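Local coordinates for protein Tae4 (Agrobacterium tumefaciens, PDB 6IJF) that probably cleaves the D-glutamyl–diaminopimelate amide bond of peptidoglycan stem peptides, as a type VI secretion system amidase effector of the papain-like clan, at residues T31-Y44 with H68-V82. Residues are numbered along the deposited sequence; the frame is centred on the assembly and turned at random.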
# COMPACT_ATOMS: atom_id res chain seq x y z
N THR C 31 -27.50 11.34 5.81
CA THR C 31 -28.87 10.90 6.23
C THR C 31 -29.05 11.19 7.72
O THR C 31 -30.08 11.77 8.09
CB THR C 31 -29.16 9.44 5.87
OG1 THR C 31 -28.96 9.35 4.46
CG2 THR C 31 -30.57 9.02 6.23
N GLU C 32 -28.07 10.86 8.56
CA GLU C 32 -28.26 11.00 10.02
C GLU C 32 -28.60 12.47 10.33
O GLU C 32 -29.45 12.70 11.19
CB GLU C 32 -27.04 10.54 10.82
CG GLU C 32 -27.24 10.66 12.32
CD GLU C 32 -26.08 10.16 13.15
OE1 GLU C 32 -25.29 9.35 12.62
OE2 GLU C 32 -26.01 10.54 14.35
N ILE C 33 -27.96 13.43 9.64
CA ILE C 33 -28.05 14.87 10.00
C ILE C 33 -29.05 15.60 9.09
O ILE C 33 -29.25 16.81 9.30
CB ILE C 33 -26.68 15.55 10.00
CG1 ILE C 33 -26.02 15.56 8.62
CG2 ILE C 33 -25.79 14.92 11.06
CD1 ILE C 33 -24.76 16.41 8.56
N GLY C 34 -29.67 14.89 8.14
CA GLY C 34 -30.77 15.46 7.34
C GLY C 34 -30.25 16.21 6.13
O GLY C 34 -30.96 17.11 5.66
N TRP C 35 -29.09 15.84 5.61
CA TRP C 35 -28.48 16.51 4.43
C TRP C 35 -28.54 15.60 3.21
O TRP C 35 -27.60 15.67 2.38
CB TRP C 35 -27.03 16.88 4.72
CG TRP C 35 -26.83 17.93 5.76
CD1 TRP C 35 -27.71 18.38 6.70
CD2 TRP C 35 -25.61 18.64 5.96
NE1 TRP C 35 -27.11 19.34 7.48
CE2 TRP C 35 -25.82 19.51 7.05
CE3 TRP C 35 -24.36 18.62 5.33
CZ2 TRP C 35 -24.82 20.36 7.51
CZ3 TRP C 35 -23.38 19.47 5.79
CH2 TRP C 35 -23.61 20.33 6.86
N GLU C 36 -29.56 14.75 3.11
CA GLU C 36 -29.68 13.78 1.99
C GLU C 36 -29.52 14.49 0.64
O GLU C 36 -28.92 13.92 -0.28
CB GLU C 36 -31.05 13.06 1.99
CG GLU C 36 -31.26 12.13 3.16
CD GLU C 36 -31.91 12.77 4.37
OE1 GLU C 36 -31.60 13.93 4.68
OE2 GLU C 36 -32.72 12.08 5.02
N SER C 37 -30.03 15.71 0.53
CA SER C 37 -30.06 16.48 -0.74
C SER C 37 -28.65 16.91 -1.16
O SER C 37 -28.52 17.29 -2.33
CB SER C 37 -31.00 17.65 -0.63
OG SER C 37 -30.43 18.68 0.18
N PHE C 38 -27.64 16.88 -0.28
CA PHE C 38 -26.24 17.20 -0.63
C PHE C 38 -25.44 15.96 -1.05
O PHE C 38 -24.23 16.12 -1.38
CB PHE C 38 -25.53 17.91 0.53
CG PHE C 38 -26.11 19.23 0.94
CD1 PHE C 38 -26.96 19.95 0.10
CD2 PHE C 38 -25.77 19.80 2.16
CE1 PHE C 38 -27.49 21.17 0.50
CE2 PHE C 38 -26.30 21.02 2.56
CZ PHE C 38 -27.16 21.70 1.72
N ILE C 39 -26.00 14.75 -0.96
CA ILE C 39 -25.22 13.50 -1.25
C ILE C 39 -24.85 13.54 -2.73
O ILE C 39 -25.76 13.57 -3.54
CB ILE C 39 -25.97 12.21 -0.87
CG1 ILE C 39 -26.33 12.16 0.62
CG2 ILE C 39 -25.15 10.98 -1.27
CD1 ILE C 39 -27.29 11.05 0.99
N GLY C 40 -23.55 13.62 -3.05
CA GLY C 40 -23.07 13.63 -4.44
C GLY C 40 -23.05 15.02 -5.05
O GLY C 40 -22.59 15.13 -6.20
N ASN C 41 -23.49 16.05 -4.30
CA ASN C 41 -23.25 17.47 -4.66
C ASN C 41 -21.75 17.74 -4.47
O ASN C 41 -21.22 17.55 -3.38
CB ASN C 41 -24.10 18.42 -3.81
CG ASN C 41 -23.76 19.89 -3.93
OD1 ASN C 41 -22.63 20.29 -4.21
ND2 ASN C 41 -24.68 20.71 -3.47
N PRO C 42 -21.05 18.22 -5.53
CA PRO C 42 -19.59 18.31 -5.50
C PRO C 42 -19.05 19.30 -4.46
O PRO C 42 -17.88 19.20 -4.12
CB PRO C 42 -19.20 18.71 -6.92
CG PRO C 42 -20.45 19.42 -7.44
CD PRO C 42 -21.61 18.70 -6.80
N ASN C 43 -19.88 20.20 -3.94
CA ASN C 43 -19.46 21.14 -2.87
C ASN C 43 -19.35 20.40 -1.54
O ASN C 43 -18.82 21.00 -0.60
CB ASN C 43 -20.41 22.33 -2.73
CG ASN C 43 -20.46 23.17 -4.00
OD1 ASN C 43 -21.53 23.39 -4.58
ND2 ASN C 43 -19.30 23.61 -4.46
N TYR C 44 -19.87 19.16 -1.44
CA TYR C 44 -19.97 18.43 -0.15
C TYR C 44 -19.19 17.11 -0.19
O TYR C 44 -19.39 16.27 0.73
CB TYR C 44 -21.44 18.26 0.21
CG TYR C 44 -22.09 19.59 0.46
CD1 TYR C 44 -21.95 20.23 1.68
CD2 TYR C 44 -22.79 20.26 -0.54
CE1 TYR C 44 -22.50 21.47 1.92
CE2 TYR C 44 -23.36 21.51 -0.32
CZ TYR C 44 -23.22 22.11 0.92
OH TYR C 44 -23.76 23.33 1.19
N HIS C 68 -23.29 25.84 8.75
CA HIS C 68 -24.49 24.98 8.56
C HIS C 68 -25.02 24.47 9.88
O HIS C 68 -24.36 24.64 10.94
CB HIS C 68 -24.17 23.78 7.66
CG HIS C 68 -23.84 24.09 6.25
ND1 HIS C 68 -22.66 24.71 5.88
CD2 HIS C 68 -24.50 23.81 5.09
CE1 HIS C 68 -22.62 24.82 4.56
NE2 HIS C 68 -23.73 24.25 4.06
N ARG C 69 -26.19 23.82 9.81
CA ARG C 69 -26.84 23.21 11.00
C ARG C 69 -27.31 21.80 10.67
O ARG C 69 -27.68 21.53 9.51
CB ARG C 69 -28.00 24.10 11.48
CG ARG C 69 -27.52 25.50 11.80
CD ARG C 69 -28.27 26.21 12.91
NE ARG C 69 -27.41 26.93 13.85
CZ ARG C 69 -26.81 28.09 13.62
NH1 ARG C 69 -26.93 28.68 12.44
NH2 ARG C 69 -26.07 28.64 14.57
N ILE C 70 -27.28 20.94 11.70
CA ILE C 70 -27.95 19.60 11.73
C ILE C 70 -29.45 19.87 11.61
O ILE C 70 -29.97 20.73 12.36
CB ILE C 70 -27.58 18.85 13.02
CG1 ILE C 70 -26.07 18.56 13.08
CG2 ILE C 70 -28.38 17.55 13.15
CD1 ILE C 70 -25.62 17.84 14.34
N GLN C 71 -30.09 19.19 10.65
CA GLN C 71 -31.50 19.42 10.26
C GLN C 71 -32.42 18.34 10.83
O GLN C 71 -33.61 18.47 10.62
CB GLN C 71 -31.64 19.41 8.73
CG GLN C 71 -30.85 20.50 8.04
CD GLN C 71 -31.33 21.90 8.34
OE1 GLN C 71 -32.52 22.15 8.37
NE2 GLN C 71 -30.41 22.83 8.52
N LYS C 72 -31.90 17.34 11.54
CA LYS C 72 -32.71 16.16 11.97
C LYS C 72 -32.11 15.54 13.23
O LYS C 72 -30.84 15.58 13.40
CB LYS C 72 -32.73 15.16 10.81
CG LYS C 72 -33.48 13.85 11.05
CD LYS C 72 -33.01 12.72 10.10
CE LYS C 72 -33.33 13.05 8.67
NZ LYS C 72 -32.81 12.02 7.76
N GLY C 73 -32.98 15.03 14.10
CA GLY C 73 -32.62 14.10 15.18
C GLY C 73 -32.37 14.83 16.50
O GLY C 73 -32.70 16.00 16.63
N PRO C 74 -31.79 14.16 17.51
CA PRO C 74 -31.61 14.76 18.83
C PRO C 74 -30.76 16.04 18.81
O PRO C 74 -30.90 16.80 19.73
CB PRO C 74 -30.96 13.66 19.67
CG PRO C 74 -31.18 12.37 18.89
CD PRO C 74 -31.30 12.77 17.44
N TYR C 75 -29.95 16.29 17.76
CA TYR C 75 -29.00 17.44 17.68
C TYR C 75 -29.44 18.42 16.59
O TYR C 75 -28.63 19.31 16.20
CB TYR C 75 -27.56 16.93 17.49
CG TYR C 75 -27.16 15.96 18.57
CD1 TYR C 75 -26.80 16.41 19.84
CD2 TYR C 75 -27.21 14.60 18.35
CE1 TYR C 75 -26.45 15.51 20.84
CE2 TYR C 75 -26.90 13.70 19.34
CZ TYR C 75 -26.53 14.15 20.59
OH TYR C 75 -26.25 13.23 21.55
N ALA C 76 -30.71 18.35 16.16
CA ALA C 76 -31.28 19.32 15.20
C ALA C 76 -31.03 20.75 15.71
O ALA C 76 -31.14 20.97 16.92
CB ALA C 76 -32.75 19.06 14.95
N GLY C 77 -30.61 21.66 14.84
CA GLY C 77 -30.30 23.06 15.19
C GLY C 77 -28.85 23.25 15.59
O GLY C 77 -28.42 24.41 15.56
N LYS C 78 -28.09 22.21 15.97
CA LYS C 78 -26.68 22.43 16.40
C LYS C 78 -25.80 22.74 15.18
O LYS C 78 -26.14 22.30 14.09
CB LYS C 78 -26.16 21.22 17.19
CG LYS C 78 -26.90 20.94 18.49
CD LYS C 78 -26.63 22.02 19.54
CE LYS C 78 -27.19 21.64 20.89
NZ LYS C 78 -27.09 22.77 21.83
N GLY C 79 -24.71 23.48 15.36
CA GLY C 79 -23.86 23.99 14.26
C GLY C 79 -22.85 22.96 13.74
O GLY C 79 -22.31 22.18 14.55
N ILE C 80 -22.66 22.93 12.42
CA ILE C 80 -21.64 22.12 11.68
C ILE C 80 -20.80 23.12 10.87
O ILE C 80 -21.40 23.86 10.06
CB ILE C 80 -22.28 21.10 10.71
CG1 ILE C 80 -23.10 19.99 11.38
CG2 ILE C 80 -21.24 20.51 9.77
CD1 ILE C 80 -22.43 19.30 12.52
N GLU C 81 -19.48 23.09 11.01
CA GLU C 81 -18.59 23.83 10.07
C GLU C 81 -18.15 22.86 8.98
O GLU C 81 -17.56 21.80 9.31
CB GLU C 81 -17.40 24.42 10.83
CG GLU C 81 -16.45 25.23 9.96
CD GLU C 81 -17.17 26.23 9.06
OE1 GLU C 81 -17.72 27.21 9.58
OE2 GLU C 81 -17.21 26.01 7.82
N VAL C 82 -18.42 23.19 7.73
CA VAL C 82 -18.13 22.26 6.59
C VAL C 82 -16.71 22.50 6.06
O VAL C 82 -16.20 21.60 5.38
CB VAL C 82 -19.18 22.41 5.47
CG1 VAL C 82 -18.77 21.75 4.16
CG2 VAL C 82 -20.53 21.88 5.94
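Thr-31 O takes two bonds, from Lys-72 NZ at 2.8 Å and from Gly-34 N at 3.1 Å. Gly-34, with positive phi, leaves the helical path in a Schellman motif after helix 26-33, and the loop of the antiparallel hairpin 68-69/79-80 packs here. The Lys-72 chain starts with CG anti to the backbone N (chi1 178°) and bends at chi3. It passes over Gly-34 CA and brings NZ to Glu-36 OE2 in a 2.7 Å salt bridge. NZ meets this oxygen on its syn side, 33° out of the carboxylate plane. One residue earlier, Gln-71 N donates to Ile-33 O at 2.9 Å.

Arg-69 O is gripped twice. Trp-35 NE1 reaches it at 3.0 Å, in the indole plane, and Gln-71 NE2 comes from the opposite face of the carbonyl. The NE1 bond ties the edge of the buried indole to the strand backbone. Ile-33 CD1 sits over one indole face and Phe-38 CE2 lies toward the rim of the other. Val-82 CG2 meets the far edge, 3.6 Å from Trp-35 CH2. His-68 CB packs 3.5 Å from Trp-35 CZ2. The His-68 and Tyr-44 rings are nearly perpendicular, and Tyr-44 OH shares a 3.0 Å hydrogen bond with His-68 NE2.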